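Local structure of necrotic enteritis toxin B (Clostridium perfringens, 4I0N) at residues A[36-40]-A[241-245]; A[64-68]-A[80-85]; A[150-154]-A[213-217]. The protein probably injures host cells by assembling into membrane-spanning beta-barrel pores, as a toxin of the leukocidin and alpha-hemolysin family. One frame throughout, in Å; residues are numbered along the deposited sequence.

Contact 1 of 3, residues A[36-40]-A[241-245]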
# COMPACT_ATOMS: atom_id res chain seq x y z
N GLY A 36 9.02 -3.56 11.80
CA GLY A 36 8.27 -2.32 11.68
C GLY A 36 7.29 -2.32 10.53
O GLY A 36 6.51 -1.37 10.39
N TRP A 37 7.33 -3.37 9.70
CA TRP A 37 6.37 -3.55 8.63
C TRP A 37 5.19 -4.29 9.22
O TRP A 37 5.37 -5.31 9.88
CB TRP A 37 6.98 -4.41 7.51
CG TRP A 37 8.19 -3.79 6.86
CD1 TRP A 37 9.30 -3.27 7.49
CD2 TRP A 37 8.43 -3.68 5.46
NE1 TRP A 37 10.21 -2.83 6.56
CE2 TRP A 37 9.70 -3.07 5.30
CE3 TRP A 37 7.71 -4.04 4.32
CZ2 TRP A 37 10.26 -2.81 4.04
CZ3 TRP A 37 8.26 -3.80 3.06
CH2 TRP A 37 9.53 -3.18 2.93
N LYS A 38 3.98 -3.78 8.98
CA LYS A 38 2.78 -4.27 9.67
C LYS A 38 1.66 -4.59 8.70
O LYS A 38 1.43 -3.85 7.76
CB LYS A 38 2.28 -3.21 10.65
CG LYS A 38 3.30 -2.79 11.67
CD LYS A 38 2.75 -1.68 12.58
CE LYS A 38 3.84 -1.14 13.52
NZ LYS A 38 4.93 -0.48 12.72
N ALA A 39 0.94 -5.69 8.95
CA ALA A 39 -0.25 -6.02 8.17
C ALA A 39 -1.34 -6.47 9.11
O ALA A 39 -1.16 -7.46 9.87
CB ALA A 39 0.03 -7.12 7.18
N THR A 40 -2.48 -5.76 9.05
CA THR A 40 -3.68 -6.18 9.75
C THR A 40 -4.72 -6.50 8.70
O THR A 40 -5.05 -5.63 7.88
CB THR A 40 -4.20 -5.07 10.68
OG1 THR A 40 -3.25 -4.85 11.74
CG2 THR A 40 -5.56 -5.47 11.32
N VAL A 241 -0.25 -11.11 1.64
CA VAL A 241 -0.02 -9.66 1.52
C VAL A 241 1.48 -9.50 1.31
O VAL A 241 2.25 -9.92 2.17
CB VAL A 241 -0.41 -8.96 2.83
CG1 VAL A 241 -0.09 -7.44 2.75
CG2 VAL A 241 -1.92 -9.13 3.10
N GLU A 242 1.88 -8.93 0.17
CA GLU A 242 3.30 -8.73 -0.17
C GLU A 242 3.55 -7.24 -0.20
O GLU A 242 2.81 -6.50 -0.87
CB GLU A 242 3.68 -9.33 -1.53
CG GLU A 242 3.29 -10.79 -1.70
CD GLU A 242 3.58 -11.30 -3.10
OE1 GLU A 242 3.83 -10.49 -4.04
OE2 GLU A 242 3.56 -12.54 -3.25
N TYR A 243 4.56 -6.81 0.54
CA TYR A 243 4.96 -5.42 0.56
C TYR A 243 6.36 -5.30 -0.02
O TYR A 243 7.26 -6.07 0.33
CB TYR A 243 5.06 -4.94 2.01
CG TYR A 243 3.80 -4.80 2.79
CD1 TYR A 243 2.57 -4.48 2.19
CD2 TYR A 243 3.86 -4.87 4.18
CE1 TYR A 243 1.43 -4.26 2.98
CE2 TYR A 243 2.74 -4.65 4.96
CZ TYR A 243 1.53 -4.36 4.38
OH TYR A 243 0.46 -4.16 5.22
N GLN A 244 6.55 -4.32 -0.89
CA GLN A 244 7.85 -4.10 -1.52
C GLN A 244 8.10 -2.61 -1.53
O GLN A 244 7.20 -1.82 -1.80
CB GLN A 244 7.77 -4.67 -2.93
CG GLN A 244 9.06 -4.91 -3.64
CD GLN A 244 8.87 -6.00 -4.70
OE1 GLN A 244 7.74 -6.41 -5.00
NE2 GLN A 244 9.95 -6.46 -5.25
N ARG A 245 9.33 -2.20 -1.20
CA ARG A 245 9.64 -0.79 -1.20
C ARG A 245 10.85 -0.58 -2.11
O ARG A 245 11.90 -1.15 -1.84
CB ARG A 245 9.93 -0.30 0.22
CG ARG A 245 9.97 1.24 0.32
CD ARG A 245 10.61 1.76 1.62
NE ARG A 245 12.01 1.35 1.71
CZ ARG A 245 12.53 0.67 2.73
NH1 ARG A 245 11.79 0.39 3.81
NH2 ARG A 245 13.81 0.32 2.69
O HOH W 1 12.76 -1.29 6.28

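Contact 2 of 3, residues A[64-68]-A[80-85]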
# COMPACT_ATOMS: atom_id res chain seq x y z
N ILE A 64 4.47 0.49 6.10
CA ILE A 64 5.78 0.20 5.53
C ILE A 64 6.70 1.37 5.88
O ILE A 64 6.47 2.51 5.41
CB ILE A 64 5.73 -0.01 3.99
CG1 ILE A 64 4.74 -1.10 3.58
CG2 ILE A 64 7.14 -0.32 3.46
CD1 ILE A 64 4.32 -1.09 2.07
N PRO A 65 7.74 1.13 6.70
CA PRO A 65 8.66 2.24 7.05
C PRO A 65 9.38 2.79 5.82
O PRO A 65 9.61 2.05 4.86
CB PRO A 65 9.70 1.60 7.99
CG PRO A 65 9.26 0.21 8.22
CD PRO A 65 8.16 -0.16 7.28
N SER A 66 9.69 4.09 5.83
CA SER A 66 10.34 4.68 4.66
C SER A 66 11.80 4.24 4.57
O SER A 66 12.37 4.14 3.48
CB SER A 66 10.28 6.22 4.71
OG SER A 66 10.99 6.74 5.84
N ASP A 67 12.40 4.00 5.73
CA ASP A 67 13.84 3.74 5.85
C ASP A 67 14.69 4.81 5.17
O ASP A 67 15.76 4.53 4.63
CB ASP A 67 14.18 2.35 5.31
CG ASP A 67 15.55 1.89 5.73
OD1 ASP A 67 15.89 2.06 6.92
OD2 ASP A 67 16.30 1.39 4.88
N LYS A 68 14.23 6.06 5.22
CA LYS A 68 15.04 7.16 4.68
C LYS A 68 16.33 7.26 5.48
O LYS A 68 16.30 7.20 6.70
CB LYS A 68 14.31 8.50 4.80
CG LYS A 68 15.00 9.62 4.04
CD LYS A 68 14.77 10.99 4.69
CE LYS A 68 15.75 11.28 5.77
NZ LYS A 68 15.58 12.63 6.32
N LYS A 80 19.12 7.94 0.73
CA LYS A 80 18.30 6.85 0.26
C LYS A 80 16.84 7.12 0.64
O LYS A 80 16.56 7.43 1.81
CB LYS A 80 18.77 5.51 0.85
CG LYS A 80 18.00 4.33 0.27
CD LYS A 80 18.46 3.01 0.83
CE LYS A 80 18.03 2.79 2.29
NZ LYS A 80 16.55 2.56 2.43
N TRP A 81 15.92 6.96 -0.30
CA TRP A 81 14.53 7.36 -0.07
C TRP A 81 13.60 6.43 -0.87
O TRP A 81 14.05 5.81 -1.83
CB TRP A 81 14.34 8.84 -0.45
CG TRP A 81 14.56 9.13 -1.91
CD1 TRP A 81 15.76 9.24 -2.56
CD2 TRP A 81 13.55 9.31 -2.89
NE1 TRP A 81 15.55 9.50 -3.90
CE2 TRP A 81 14.20 9.52 -4.13
CE3 TRP A 81 12.14 9.29 -2.85
CZ2 TRP A 81 13.49 9.73 -5.33
CZ3 TRP A 81 11.43 9.51 -4.03
CH2 TRP A 81 12.12 9.74 -5.26
N PRO A 82 12.33 6.29 -0.43
CA PRO A 82 11.43 5.35 -1.09
C PRO A 82 10.72 5.99 -2.28
O PRO A 82 9.96 6.97 -2.12
CB PRO A 82 10.44 4.98 0.01
CG PRO A 82 10.34 6.22 0.83
CD PRO A 82 11.77 6.79 0.84
N GLU A 83 10.98 5.47 -3.47
CA GLU A 83 10.40 6.04 -4.67
C GLU A 83 9.06 5.38 -5.00
O GLU A 83 8.17 6.05 -5.53
CB GLU A 83 11.39 5.98 -5.85
CG GLU A 83 10.91 6.74 -7.12
CD GLU A 83 9.99 5.90 -8.00
OE1 GLU A 83 9.93 4.66 -7.83
OE2 GLU A 83 9.31 6.51 -8.86
N THR A 84 8.93 4.09 -4.67
CA THR A 84 7.67 3.35 -4.90
C THR A 84 7.40 2.37 -3.75
O THR A 84 8.28 1.58 -3.38
CB THR A 84 7.64 2.56 -6.27
OG1 THR A 84 7.69 3.48 -7.38
CG2 THR A 84 6.34 1.72 -6.38
N TYR A 85 6.19 2.43 -3.20
CA TYR A 85 5.70 1.33 -2.38
C TYR A 85 4.75 0.45 -3.23
O TYR A 85 3.81 0.96 -3.81
CB TYR A 85 4.92 1.86 -1.19
CG TYR A 85 5.71 2.70 -0.23
CD1 TYR A 85 6.28 2.12 0.92
CD2 TYR A 85 5.82 4.08 -0.41
CE1 TYR A 85 6.97 2.90 1.86
CE2 TYR A 85 6.53 4.88 0.53
CZ TYR A 85 7.09 4.27 1.66
OH TYR A 85 7.76 5.05 2.58
O HOH W 2 14.47 4.37 1.59

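Contact 3 of 3, residues A[150-154]-A[213-217]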
# COMPACT_ATOMS: atom_id res chain seq x y z
N GLU A 150 -3.44 8.68 3.40
CA GLU A 150 -2.86 9.84 2.76
C GLU A 150 -1.57 9.48 1.98
O GLU A 150 -0.82 8.54 2.36
CB GLU A 150 -2.61 10.97 3.77
CG GLU A 150 -1.49 10.67 4.74
CD GLU A 150 -1.19 11.82 5.68
OE1 GLU A 150 -1.61 12.97 5.40
OE2 GLU A 150 -0.53 11.55 6.70
N GLN A 151 -1.32 10.20 0.89
CA GLN A 151 -0.14 9.93 0.06
C GLN A 151 0.49 11.24 -0.46
O GLN A 151 0.74 11.36 -1.65
CB GLN A 151 -0.51 8.99 -1.10
CG GLN A 151 -1.65 9.57 -1.97
CD GLN A 151 -1.96 8.72 -3.20
OE1 GLN A 151 -1.41 7.65 -3.37
NE2 GLN A 151 -2.87 9.20 -4.05
N PRO A 152 0.76 12.22 0.43
CA PRO A 152 1.33 13.49 -0.08
C PRO A 152 2.56 13.28 -0.96
O PRO A 152 3.46 12.52 -0.60
CB PRO A 152 1.72 14.25 1.20
CG PRO A 152 1.80 13.17 2.27
CD PRO A 152 0.70 12.20 1.90
N ASP A 153 2.54 13.93 -2.13
CA ASP A 153 3.61 13.86 -3.16
C ASP A 153 3.69 12.57 -3.97
O ASP A 153 4.59 12.45 -4.80
CB ASP A 153 5.00 14.15 -2.57
CG ASP A 153 5.13 15.55 -1.98
OD1 ASP A 153 4.26 16.42 -2.22
OD2 ASP A 153 6.13 15.77 -1.28
N PHE A 154 2.76 11.63 -3.72
CA PHE A 154 2.72 10.34 -4.39
C PHE A 154 1.37 10.17 -5.08
O PHE A 154 0.44 10.98 -4.85
CB PHE A 154 2.92 9.18 -3.39
CG PHE A 154 4.34 9.00 -2.92
CD1 PHE A 154 5.03 7.81 -3.23
CD2 PHE A 154 4.96 9.96 -2.12
CE1 PHE A 154 6.36 7.61 -2.75
CE2 PHE A 154 6.27 9.79 -1.64
CZ PHE A 154 6.98 8.60 -1.96
N SER A 213 7.50 14.90 2.27
CA SER A 213 6.31 14.09 2.44
C SER A 213 6.51 13.11 3.59
O SER A 213 7.60 12.56 3.75
CB SER A 213 6.04 13.29 1.18
OG SER A 213 5.12 12.26 1.45
N THR A 214 5.46 12.89 4.38
CA THR A 214 5.51 11.87 5.44
C THR A 214 5.79 10.46 4.90
O THR A 214 6.31 9.63 5.62
CB THR A 214 4.22 11.86 6.29
OG1 THR A 214 3.09 11.57 5.46
CG2 THR A 214 4.02 13.18 6.96
N LEU A 215 5.48 10.20 3.62
CA LEU A 215 5.82 8.91 3.00
C LEU A 215 7.33 8.74 2.81
O LEU A 215 7.84 7.62 2.67
CB LEU A 215 5.09 8.74 1.66
CG LEU A 215 3.71 8.08 1.75
CD1 LEU A 215 2.68 8.90 2.57
CD2 LEU A 215 3.16 7.84 0.32
N ILE A 216 8.05 9.85 2.83
CA ILE A 216 9.52 9.80 2.75
C ILE A 216 10.16 9.88 4.15
O ILE A 216 11.08 9.11 4.48
CB ILE A 216 10.06 10.89 1.79
CG1 ILE A 216 9.61 10.53 0.36
CG2 ILE A 216 11.59 11.01 1.87
CD1 ILE A 216 9.79 11.67 -0.66
N SER A 217 9.68 10.80 4.97
CA SER A 217 10.27 10.95 6.31
C SER A 217 9.90 9.80 7.24
O SER A 217 10.69 9.41 8.09
CB SER A 217 9.86 12.29 6.91
OG SER A 217 8.45 12.33 7.07
O HOH W 3 8.54 15.15 -0.39

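Contact 1 of 3, residues A[36-40]-A[241-245]
Trp-37 and Tyr-243 lie side by side between two sheets, and they fill most of the layer where strand 37-40 faces strand 241-245. The strand axes come no nearer than 9.1 Å and run 152° apart. At that spacing the backbones do not pair, and side chains must bridge the gap.

The tight part is aromatic. The six-membered half of the Trp-37 indole meets CB of Tyr-243 at its edge, 3.6 Å from CZ3 of Trp-37. Each aromatic reaches toward the opposite strand, so the two slide past each other in opposite directions. Tyr-243 has CG anti to its carbonyl carbon (chi1 -70°), which carries the phenol across to strand 37-40. There its OH gives a hydrogen bond of 2.7 Å to the O of Lys-38. Ala-39 suits this place because its short CB points inward yet lets the phenol come close, at 3.6 Å from OH of Tyr-243. Beyond it, CB of Ala-39 touches CG1 of Val-241 more loosely, at 4.4 Å.

The margins are polar. The CB of Lys-38 points away from the other strand, and NZ folds back onto the O of Gly-36. At the indole N-H end, water 1 accepts from NE1 of Trp-37 (3.0 Å) and from NH1 of Arg-245 (3.1 Å). NH1 of Arg-245 comes to CZ2 of Trp-37 at 3.6 Å, the guanidinium and indole planes 48° apart. Salt bridges to Asp-247 and Glu-270 chiefly hold the guanidinium.

Aromatic carbon therefore supplies the bulk between the sheets. OH of Tyr-243, NE1 of Trp-37 and NH1 of Arg-245 all have acceptors, NH1 also bonding to the O of Pro-65, so large amphipathic side chains can be buried here without leaving those groups unbonded.

Contact 2 of 3, residues A[64-68]-A[80-85]
Tyr-85 lays one edge of its ring along residues 64-66, from Ile-64 to Ser-66. From CB the ring heads toward the neighbouring segment, where CD1 and then CE1 pass CG2 of Ile-64, which lies in the ring plane 3.6 Å from CE1. At the tip, OH sits 3.3 Å from CA of Ser-66 and is hydrogen-bonded to the O of Leu-215. A tyrosine suits the place, with carbon edge for isoleucine and a hydroxyl for a helix carbonyl.

CG of Pro-82 rests 3.9 Å from CB of Ser-66, a small residue that allows close approach and sends its OG to the O of Ile-216.

Lys-80 bends at its last two torsions (chi3 72°, chi4 71°), curling NZ back to Asp-67. NZ forms a 2.7 Å salt bridge with OD2 of Asp-67, from above the carboxylate plane, and a 3.1 Å hydrogen bond to the O of Asp-67. Water 2 links NZ of Lys-80 to the O of Ser-66. Two acids, Asp-67 and Asp-247, offset the neighbouring charges of Lys-80 and Arg-245, which probably eases their closeness.

Opposite Phe-246, Glu-83 and Thr-84 form a classic beta bulge where the chain turns a corner. Here the chain passes from strand 53-65 of one sheet to strand 76-92 of the other, within the beta-sandwich of the alpha-hemolysin fold.

Contact 3 of 3, residues A[150-154]-A[213-217]
Ser-213 and Pro-152 form the polar centre of this contact: OG of Ser-213 donates to the O of Pro-152 at 2.7 Å. The same OG accepts from N of Leu-215 at 3.0 Å, so one hydroxyl caps helix 214-217 and ties it to the turn. With OG anti to the backbone N (chi1 164°), Ser-213 holds its hydroxyl where both bonds are possible.

Beside it, CD2 of Leu-215 sits over one face of the Phe-154 ring in a CH-pi contact, 3.8 Å from the centroid and 21° off the normal, while CG1 of Ile-216 comes to the ring edge. The other leucine branch, CD1, packs against CD of Pro-152 at 3.9 Å. Near the partly exposed Asp-153, water 3 joins its OD2 to N of Ser-213.

Further out, the type II turn from Gln-151 to Phe-154 sets these groups in place, closed by Phe-154 N bonding to the O of Gln-151. Gln-151 is secured by Thr-156, and Phe-154 stacks edge-to-face on Phe-172. A serine N-cap docked on a type II turn thus joins a helix to the end of strand 144-150, which probably belongs to the base of the folded pre-stem, as in related toxin monomers.

In the fold
From the N terminus, strand 37-47 enters contact 1 first, but its partner on strand 236-255 arrives only some two hundred residues later. Contact 1 therefore closes a long loop that holds the other two. Inside it, contact 2 closes early, where the chain leaves strand 53-65 of the six-stranded sheet and returns on strand 76-92 of the eight-stranded one. Contact 3 follows in series, joining the turn after strand 144-150 to helix 214-217. Nothing crosses. Contact 2 touches both others, whereas contacts 1 and 3, with centres about 17 Å apart, do not meet. Together they tie the sandwich sheets to the probable pre-stem region.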